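Local structure of inositol 2-dehydrogenase/D-chiro-inositol 3-dehydrogenase (Lactobacillus casei, 4MIY) at residues V70-F75 against A81-A86; K97-A100 against G105-R108. The protein oxidises myo-inositol and D-chiro-inositol to their keto forms, passing the hydride to NAD as a dehydrogenase built on a Rossmann fold. All blocks are in the same frame, centred on the assembly; numbering follows the deposited sequence.

Interaction 1: residues V70-F75 against A81-A86; sequences VFVVSF and ATVLKA. With NAD (nicotinamide-adenine-dinucleotide), chain E.
Val-70 meets Ala-86 at the base of this contact, where strand 69-72 and helix 79-86 form the first half of a beta-alpha-beta unit of the NAD-binding Rossmann fold. CG2 of Val-70 lies 4.3 Å from CB of Ala-86; the single methyl of Ala-86 suits the inner face of a helix laid over a sheet, and Leu-62 covers the same pair. The axes of residues 70-72 and 81-86 run nearly antiparallel, at 164°, as expected when a helix folds back over the strand it follows. The next residue, Phe-71, turns to the other side of the sheet, where its ring stacks with that of Phe-94.

Val-72 carries the centre of the contact. Its CG1, anti to the backbone N (chi1 -173°), stands 4.0 Å from CG2 of Thr-82, and the two side chains lie alongside, pointing opposite ways. The other branch, CG2, comes loosely up to CG2 of Val-83. A beta-branched threonine serves here because its methyl joins the apolar layer while OG1 is kept for polar partners, Asp-58 and the carbonyl of Ala-78.

Beyond the strand the chain reaches the cofactor. CG1 of Val-73 packs against the ribose on the nicotinamide side, its closest atom there being O4D of NAD. The small Ser-74 lets the adenine come close, with CB 3.5 Å from C5A of NAD, while its OG turns back toward the helix and shares a water with Thr-82, which accepts a hydrogen bond from that water at OG1. Phe-75 ends the segment with its ring against the adenosine: C8A of NAD sits 3.4 Å above the ring plane, over its centre, and the phosphate oxygen O1A lies in plane at the edge, 3.5 Å from CE1 of Phe-75.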
# COMPACT_ATOMS: atom_id res chain seq x y z
N VAL A 70 -14.38 -32.89 25.27
CA VAL A 70 -12.97 -33.17 25.33
C VAL A 70 -12.18 -32.49 24.22
O VAL A 70 -12.63 -32.40 23.13
CB VAL A 70 -12.69 -34.70 25.37
CG1 VAL A 70 -13.33 -35.30 26.60
CG2 VAL A 70 -13.20 -35.38 24.17
N PHE A 71 -11.01 -32.01 24.58
CA PHE A 71 -10.04 -31.51 23.62
C PHE A 71 -8.93 -32.53 23.47
O PHE A 71 -8.34 -32.90 24.42
CB PHE A 71 -9.47 -30.18 24.09
CG PHE A 71 -10.33 -29.00 23.77
CD1 PHE A 71 -11.58 -28.91 24.26
CD2 PHE A 71 -9.87 -27.99 22.99
CE1 PHE A 71 -12.34 -27.83 23.99
CE2 PHE A 71 -10.65 -26.96 22.70
CZ PHE A 71 -11.87 -26.87 23.21
N VAL A 72 -8.69 -32.98 22.26
CA VAL A 72 -7.63 -33.95 22.01
C VAL A 72 -6.45 -33.24 21.40
O VAL A 72 -6.51 -32.82 20.28
CB VAL A 72 -8.06 -35.02 21.08
CG1 VAL A 72 -7.00 -36.07 20.99
CG2 VAL A 72 -9.40 -35.60 21.47
N VAL A 73 -5.41 -33.12 22.17
CA VAL A 73 -4.25 -32.34 21.81
C VAL A 73 -2.93 -33.08 22.03
O VAL A 73 -1.95 -32.51 22.38
CB VAL A 73 -4.23 -30.99 22.56
CG1 VAL A 73 -3.50 -29.93 21.75
CG2 VAL A 73 -5.64 -30.51 22.88
N SER A 74 -2.97 -34.37 21.80
CA SER A 74 -1.83 -35.27 21.98
C SER A 74 -1.04 -35.32 20.68
O SER A 74 -1.31 -34.56 19.79
CB SER A 74 -2.36 -36.63 22.38
OG SER A 74 -3.29 -37.13 21.49
N PHE A 75 -0.06 -36.20 20.58
CA PHE A 75 0.65 -36.37 19.33
C PHE A 75 -0.35 -36.70 18.25
O PHE A 75 -1.33 -37.33 18.50
CB PHE A 75 1.68 -37.51 19.36
CG PHE A 75 2.77 -37.38 20.41
CD1 PHE A 75 3.25 -36.18 20.82
CD2 PHE A 75 3.34 -38.54 20.94
CE1 PHE A 75 4.22 -36.10 21.73
CE2 PHE A 75 4.32 -38.46 21.85
CZ PHE A 75 4.77 -37.25 22.26
N ALA A 81 -7.24 -43.08 17.92
CA ALA A 81 -7.73 -44.06 18.85
C ALA A 81 -8.49 -43.37 19.93
O ALA A 81 -9.49 -43.84 20.39
CB ALA A 81 -6.59 -44.80 19.45
N THR A 82 -7.99 -42.22 20.32
CA THR A 82 -8.62 -41.45 21.35
C THR A 82 -9.98 -40.94 20.89
O THR A 82 -10.92 -40.97 21.63
CB THR A 82 -7.72 -40.33 21.78
OG1 THR A 82 -6.57 -40.86 22.40
CG2 THR A 82 -8.43 -39.38 22.77
N VAL A 83 -10.06 -40.48 19.66
CA VAL A 83 -11.29 -40.02 19.10
C VAL A 83 -12.28 -41.15 19.01
O VAL A 83 -13.45 -40.97 19.26
CB VAL A 83 -11.08 -39.34 17.73
CG1 VAL A 83 -12.31 -39.07 17.09
CG2 VAL A 83 -10.32 -38.02 17.92
N LEU A 84 -11.81 -42.34 18.65
CA LEU A 84 -12.68 -43.48 18.61
C LEU A 84 -13.15 -43.87 20.00
O LEU A 84 -14.24 -44.26 20.15
CB LEU A 84 -12.03 -44.67 17.92
CG LEU A 84 -11.60 -44.52 16.48
CD1 LEU A 84 -10.63 -45.58 16.15
CD2 LEU A 84 -12.76 -44.59 15.60
N LYS A 85 -12.34 -43.70 20.99
CA LYS A 85 -12.83 -43.94 22.34
C LYS A 85 -13.85 -42.94 22.81
O LYS A 85 -14.76 -43.26 23.51
CB LYS A 85 -11.71 -43.92 23.31
CG LYS A 85 -10.91 -45.17 23.36
CD LYS A 85 -9.62 -44.84 23.91
CE LYS A 85 -8.94 -46.01 24.42
NZ LYS A 85 -7.83 -46.14 23.51
N ALA A 86 -13.71 -41.70 22.40
CA ALA A 86 -14.62 -40.66 22.84
C ALA A 86 -15.95 -40.81 22.13
O ALA A 86 -16.97 -40.40 22.64
CB ALA A 86 -14.00 -39.28 22.58
PA NAD E . 3.63 -31.50 22.17
O1A NAD E . 4.52 -32.60 21.89
O2A NAD E . 4.05 -30.36 22.85
O5B NAD E . 2.47 -31.95 23.16
C5B NAD E . 1.75 -33.10 23.04
C4B NAD E . 1.42 -33.64 24.44
O4B NAD E . 0.72 -34.84 24.24
C3B NAD E . 2.63 -34.13 25.24
O3B NAD E . 2.57 -33.62 26.51
C2B NAD E . 2.56 -35.63 25.21
O2B NAD E . 3.11 -36.23 26.36
C1B NAD E . 1.09 -35.86 25.17
N9A NAD E . 0.68 -37.13 24.63
C8A NAD E . 1.18 -37.79 23.63
N7A NAD E . 0.48 -38.89 23.35
C5A NAD E . -0.52 -38.93 24.21
C6A NAD E . -1.62 -39.81 24.52
N6A NAD E . -1.89 -40.90 23.85
N1A NAD E . -2.43 -39.43 25.49
C2A NAD E . -2.26 -38.37 26.19
N3A NAD E . -1.25 -37.55 25.99
C4A NAD E . -0.38 -37.78 25.03
O3 NAD E . 2.93 -31.22 20.78
PN NAD E . 1.93 -29.99 20.41
O1N NAD E . 2.69 -28.98 19.68
O2N NAD E . 1.37 -29.44 21.59
O5D NAD E . 0.97 -30.56 19.37
C5D NAD E . -0.13 -31.31 19.80
C4D NAD E . -1.15 -31.44 18.72
O4D NAD E . -1.59 -30.14 18.40
C3D NAD E . -0.57 -32.06 17.49
O3D NAD E . -1.56 -32.84 16.89
C2D NAD E . -0.26 -30.81 16.67
O2D NAD E . -0.29 -31.18 15.35
C1D NAD E . -1.42 -29.92 17.02
N1N NAD E . -1.14 -28.51 16.74
C2N NAD E . -1.94 -27.83 15.93
C3N NAD E . -1.71 -26.51 15.59
C7N NAD E . -2.66 -25.77 14.68
O7N NAD E . -3.79 -26.10 14.54
N7N NAD E . -2.18 -24.74 14.10
C4N NAD E . -0.63 -25.87 16.17
C5N NAD E . 0.17 -26.62 17.01
C6N NAD E . -0.11 -27.93 17.27
O HOH W 1 -4.65 -39.13 22.69

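Interaction 2: residues K97-A100 against G105-R108; sequences KPLA and GAKR. With NAD (nicotinamide-adenine-dinucleotide), chain E.
Ala-100 presses its CB against the turn of helix 103-113 that begins at Gly-105, 3.6 Å from N of Ala-106 and 4.0 Å from C of Gly-105. With no side chain at Gly-105, the methyl of Ala-100 can lie directly against the helix backbone. Beside it Leu-99, with CG anti to the backbone N (chi1 179°), extends CD2 to within 4.0 Å of CB of Ala-106. Small residues, Gly-105 and Ala-106, suit so close an approach, and Ala-106 also touches Tyr-308 and Ala-311 of helix 304-323.

The segment 97-100 lies in the loop after strand 92-95 of the Rossmann fold, and its first two residues, Lys-97 and Pro-98, are the Glu-Lys-Pro lysine and proline familiar from the Gfo/Idh/MocA family, joined by a cis peptide bond. From CB, the Lys-97 chain bends at chi2 and chi3 to follow the cofactor. CG meets the carboxamide oxygen O7N of NAD at 3.7 Å, CD lies 3.9 Å from C2N of the nicotinamide ring, and CE approaches the ribose hydroxyl O2D. NZ at the tip gives O2D a weak hydrogen bond, 3.3 Å long, and has a long, weak ion pair with Asp-172. With an alanine in place of Lys-97, O2D would probably be left without the bond from NZ, and a gap would probably open beside the nicotinamide, its ring less firmly held. The backbone grips the same ribose, O of Lys-97 accepting a hydrogen bond from O3D of NAD at 3.0 Å and a weak one from O2D.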
# COMPACT_ATOMS: atom_id res chain seq x y z
N LYS A 97 -5.79 -30.88 14.58
CA LYS A 97 -5.29 -31.53 13.41
C LYS A 97 -4.12 -32.41 13.78
O LYS A 97 -3.42 -32.09 14.68
CB LYS A 97 -4.82 -30.50 12.39
CG LYS A 97 -4.05 -29.41 13.02
CD LYS A 97 -2.74 -29.13 12.39
CE LYS A 97 -1.89 -30.32 12.25
NZ LYS A 97 -0.48 -29.90 12.33
N PRO A 98 -3.97 -33.53 13.08
CA PRO A 98 -4.88 -34.10 12.10
C PRO A 98 -6.00 -34.90 12.78
O PRO A 98 -5.88 -35.21 13.93
CB PRO A 98 -3.98 -35.06 11.34
CG PRO A 98 -3.10 -35.49 12.33
CD PRO A 98 -2.79 -34.38 13.21
N LEU A 99 -7.03 -35.24 12.04
CA LEU A 99 -8.02 -36.16 12.55
C LEU A 99 -7.36 -37.51 12.87
O LEU A 99 -7.72 -38.18 13.80
CB LEU A 99 -9.14 -36.30 11.55
CG LEU A 99 -10.26 -37.26 11.96
CD1 LEU A 99 -11.01 -36.69 13.12
CD2 LEU A 99 -11.10 -37.50 10.81
N ALA A 100 -6.34 -37.81 12.10
CA ALA A 100 -5.64 -39.07 12.14
C ALA A 100 -4.46 -38.92 11.21
O ALA A 100 -4.47 -38.11 10.33
CB ALA A 100 -6.51 -40.11 11.62
N GLY A 105 -7.28 -44.47 9.31
CA GLY A 105 -7.82 -44.00 10.55
C GLY A 105 -8.94 -42.98 10.38
O GLY A 105 -9.95 -43.06 11.02
N ALA A 106 -8.74 -42.03 9.49
CA ALA A 106 -9.75 -41.02 9.28
C ALA A 106 -11.09 -41.60 8.84
O ALA A 106 -12.14 -41.14 9.23
CB ALA A 106 -9.27 -39.98 8.31
N LYS A 107 -11.03 -42.62 8.03
CA LYS A 107 -12.24 -43.21 7.48
C LYS A 107 -12.99 -43.98 8.56
O LYS A 107 -14.18 -44.08 8.52
CB LYS A 107 -11.88 -44.07 6.28
CG LYS A 107 -12.98 -44.81 5.65
CD LYS A 107 -14.08 -43.93 5.23
CE LYS A 107 -15.33 -44.70 4.91
NZ LYS A 107 -16.46 -43.88 4.37
N ARG A 108 -12.26 -44.45 9.53
CA ARG A 108 -12.88 -45.19 10.58
C ARG A 108 -13.68 -44.23 11.43
O ARG A 108 -14.80 -44.51 11.78
CB ARG A 108 -11.87 -45.92 11.41
CG ARG A 108 -11.60 -47.31 10.91
CD ARG A 108 -10.69 -48.01 11.86
NE ARG A 108 -9.33 -47.49 11.84
CZ ARG A 108 -8.41 -47.80 10.93
NH1 ARG A 108 -8.69 -48.65 9.95
NH2 ARG A 108 -7.20 -47.30 11.00
PA NAD E . 3.63 -31.50 22.17
O1A NAD E . 4.52 -32.60 21.89
O2A NAD E . 4.05 -30.36 22.85
O5B NAD E . 2.47 -31.95 23.16
C5B NAD E . 1.75 -33.10 23.04
C4B NAD E . 1.42 -33.64 24.44
O4B NAD E . 0.72 -34.84 24.24
C3B NAD E . 2.63 -34.13 25.24
O3B NAD E . 2.57 -33.62 26.51
C2B NAD E . 2.56 -35.63 25.21
O2B NAD E . 3.11 -36.23 26.36
C1B NAD E . 1.09 -35.86 25.17
N9A NAD E . 0.68 -37.13 24.63
C8A NAD E . 1.18 -37.79 23.63
N7A NAD E . 0.48 -38.89 23.35
C5A NAD E . -0.52 -38.93 24.21
C6A NAD E . -1.62 -39.81 24.52
N6A NAD E . -1.89 -40.90 23.85
N1A NAD E . -2.43 -39.43 25.49
C2A NAD E . -2.26 -38.37 26.19
N3A NAD E . -1.25 -37.55 25.99
C4A NAD E . -0.38 -37.78 25.03
O3 NAD E . 2.93 -31.22 20.78
PN NAD E . 1.93 -29.99 20.41
O1N NAD E . 2.69 -28.98 19.68
O2N NAD E . 1.37 -29.44 21.59
O5D NAD E . 0.97 -30.56 19.37
C5D NAD E . -0.13 -31.31 19.80
C4D NAD E . -1.15 -31.44 18.72
O4D NAD E . -1.59 -30.14 18.40
C3D NAD E . -0.57 -32.06 17.49
O3D NAD E . -1.56 -32.84 16.89
C2D NAD E . -0.26 -30.81 16.67
O2D NAD E . -0.29 -31.18 15.35
C1D NAD E . -1.42 -29.92 17.02
N1N NAD E . -1.14 -28.51 16.74
C2N NAD E . -1.94 -27.83 15.93
C3N NAD E . -1.71 -26.51 15.59
C7N NAD E . -2.66 -25.77 14.68
O7N NAD E . -3.79 -26.10 14.54
N7N NAD E . -2.18 -24.74 14.10
C4N NAD E . -0.63 -25.87 16.17
C5N NAD E . 0.17 -26.62 17.01
C6N NAD E . -0.11 -27.93 17.27

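After the earlier strands of the Rossmann sheet, the chain runs up strand 69-72, passes the cofactor and returns along helix 79-86, so interaction 1 closes a short strand-to-helix loop. Strand 92-95 then carries it back to the C-terminal ends of the parallel strands, where interaction 2 closes a second loop between 97-100 and helix 103-113. The two follow in series, neither nested nor crossed, with centres about 10 Å apart. Their helices meet where Leu-84 CD2 packs 4.3 Å from C of Arg-108. Both loops reach NAD, the first at the adenosine and the nicotinamide-side ribose, the second at that ribose and the nicotinamide.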